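PDB 4GIO: putative lipoprotein from Campylobacter jejuni subsp. jejuni, which is of unknown function but is probably a membrane-anchored lipoprotein whose soluble part adopts a variant of the immunoglobulin fold. Local coordinates for residues D57-K61 with T94-D98. Residues are numbered along the deposited sequence; the frame is centred on the assembly and turned at random.
Sequences DWLDK and TRAND
Leu59 lies alongside Asp98, the two side chains pointing the same way from the sheet with their CB atoms 4.0 Å apart. Asp98 CG stands anti to its own backbone N (chi1 -164°), and the carboxylate runs out beside the leucine, where OD2 passes 4.1 Å from Leu59 CD1. Beneath them the backbones form an antiparallel hydrogen-bonded pair. Leu59 N gives a nearly straight bond of 2.9 Å to Asp98 O. Leu59 O is gripped twice in return, by Asp98 N and by Asn97 N. The bond from Asn97 N to Leu59 O, 2.8 Å, comes almost head-on to the carbonyl, whereas Asp98 N is tilted 33° from its plane. With both Asn97 and Asp98 opposite Leu59, this is a classic beta bulge. Beyond it, contact continues without regular pairing: Asp60 CA directs a CH...O contact to Arg95 O, and a water bridges that oxygen to Lys61 N. Asn97 OD1 meets Lys61 CB at 3.3 Å, while its ND2 bonds weakly back to Ala96 O. On the other side of the strand from Leu59, Ala96 CB approaches the Trp58 indole obliquely, 4.1 Å from CE3. Asp60 OD1 accepts a hydrogen bond from Phe64 N, and Arg95 forms salt bridges with Asp93 and Asp68. The bulge thus joins strands 50-59 and 98-105 within one sheet of this variant immunoglobulin fold; Trp58 touches Phe99 and its ring meets that of Phe40 in the other, three-stranded sheet, from whose strand 85-90 the chain arrives.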
loop_
_atom_site.group_PDB
_atom_site.type_symbol
_atom_site.label_atom_id
_atom_site.label_comp_id
_atom_site.label_asym_id
_atom_site.label_seq_id
_atom_site.Cartn_x
_atom_site.Cartn_y
_atom_site.Cartn_z
ATOM N N ASP A 57 5.066 0.752 -5.073
ATOM C CA ASP A 57 6.454 0.441 -5.542
ATOM C C ASP A 57 6.998 -0.704 -4.672
ATOM O O ASP A 57 6.789 -0.689 -3.455
ATOM C CB ASP A 57 7.388 1.638 -5.370
ATOM C CG ASP A 57 7.237 2.664 -6.483
ATOM O OD1 ASP A 57 7.146 2.245 -7.686
ATOM O OD2 ASP A 57 7.176 3.879 -6.139
ATOM N N TRP A 58 7.614 -1.709 -5.281
ATOM C CA TRP A 58 8.304 -2.767 -4.493
ATOM C C TRP A 58 9.720 -2.401 -4.368
ATOM O O TRP A 58 10.284 -1.947 -5.315
ATOM C CB TRP A 58 8.208 -4.099 -5.242
ATOM C CG TRP A 58 6.692 -4.507 -5.365
ATOM C CD1 TRP A 58 5.919 -4.470 -6.485
ATOM C CD2 TRP A 58 5.872 -5.011 -4.323
ATOM N NE1 TRP A 58 4.624 -4.890 -6.206
ATOM C CE2 TRP A 58 4.574 -5.277 -4.898
ATOM C CE3 TRP A 58 6.094 -5.298 -2.979
ATOM C CZ2 TRP A 58 3.517 -5.766 -4.153
ATOM C CZ3 TRP A 58 5.023 -5.799 -2.217
ATOM C CH2 TRP A 58 3.763 -6.080 -2.832
ATOM N N LEU A 59 10.293 -2.603 -3.191
ATOM C CA LEU A 59 11.681 -2.236 -2.887
ATOM C C LEU A 59 12.540 -3.492 -2.633
ATOM O O LEU A 59 12.050 -4.457 -1.992
ATOM C CB LEU A 59 11.738 -1.362 -1.640
ATOM C CG LEU A 59 10.871 -0.064 -1.641
ATOM C CD1 LEU A 59 11.103 0.714 -0.352
ATOM C CD2 LEU A 59 11.132 0.724 -2.923
ATOM N N ASP A 60 13.836 -3.443 -3.041
ATOM C CA ASP A 60 14.687 -4.560 -2.821
ATOM C C ASP A 60 15.330 -4.479 -1.424
ATOM O O ASP A 60 15.031 -3.569 -0.600
ATOM C CB ASP A 60 15.712 -4.728 -4.004
ATOM C CG ASP A 60 16.769 -3.581 -4.059
ATOM O OD1 ASP A 60 16.884 -2.768 -3.101
ATOM O OD2 ASP A 60 17.535 -3.540 -5.060
ATOM N N LYS A 61 16.232 -5.438 -1.130
ATOM C CA LYS A 61 16.981 -5.449 0.158
ATOM C C LYS A 61 17.746 -4.145 0.475
ATOM O O LYS A 61 17.999 -3.851 1.640
ATOM C CB LYS A 61 17.973 -6.667 0.208
ATOM C CG LYS A 61 18.810 -6.792 -1.058
ATOM C CD LYS A 61 19.965 -7.760 -0.926
ATOM C CE LYS A 61 21.211 -7.139 -1.583
ATOM N NZ LYS A 61 21.902 -6.085 -0.689
ATOM N N THR A 94 10.614 -12.430 -5.989
ATOM C CA THR A 94 11.204 -12.749 -4.704
ATOM C C THR A 94 12.231 -11.731 -4.172
ATOM O O THR A 94 12.468 -11.712 -3.008
ATOM C CB THR A 94 11.863 -14.184 -4.650
ATOM O OG1 THR A 94 12.804 -14.275 -5.703
ATOM C CG2 THR A 94 10.834 -15.304 -4.775
ATOM N N ARG A 95 12.780 -10.862 -5.020
ATOM C CA ARG A 95 13.690 -9.806 -4.600
ATOM C C ARG A 95 13.020 -8.690 -3.803
ATOM O O ARG A 95 13.717 -7.926 -3.086
ATOM C CB ARG A 95 14.362 -9.168 -5.814
ATOM C CG ARG A 95 15.437 -10.011 -6.476
ATOM C CD ARG A 95 15.884 -9.350 -7.763
ATOM N NE ARG A 95 14.764 -9.294 -8.720
ATOM C CZ ARG A 95 14.667 -8.404 -9.709
ATOM N NH1 ARG A 95 15.631 -7.496 -9.922
ATOM N NH2 ARG A 95 13.609 -8.420 -10.503
ATOM N N ALA A 96 11.677 -8.611 -3.834
ATOM C CA ALA A 96 10.953 -7.598 -3.018
ATOM C C ALA A 96 11.108 -7.900 -1.521
ATOM O O ALA A 96 10.738 -9.012 -1.053
ATOM C CB ALA A 96 9.459 -7.568 -3.457
ATOM N N ASN A 97 11.614 -6.936 -0.756
ATOM C CA ASN A 97 11.758 -7.089 0.719
ATOM C C ASN A 97 11.081 -5.958 1.480
ATOM O O ASN A 97 10.984 -5.999 2.691
ATOM C CB ASN A 97 13.247 -7.124 1.153
ATOM C CG ASN A 97 13.974 -8.482 0.770
ATOM O OD1 ASN A 97 15.218 -8.497 0.667
ATOM N ND2 ASN A 97 13.205 -9.563 0.468
ATOM N N ASP A 98 10.656 -4.915 0.767
ATOM C CA ASP A 98 9.899 -3.841 1.386
ATOM C C ASP A 98 9.006 -3.207 0.289
ATOM O O ASP A 98 8.996 -3.666 -0.862
ATOM C CB ASP A 98 10.892 -2.842 1.997
ATOM C CG ASP A 98 10.216 -1.863 3.028
ATOM O OD1 ASP A 98 8.989 -2.024 3.366
ATOM O OD2 ASP A 98 10.935 -0.881 3.423
HETATM O O HOH W 1 16.328 -7.845 -2.762
#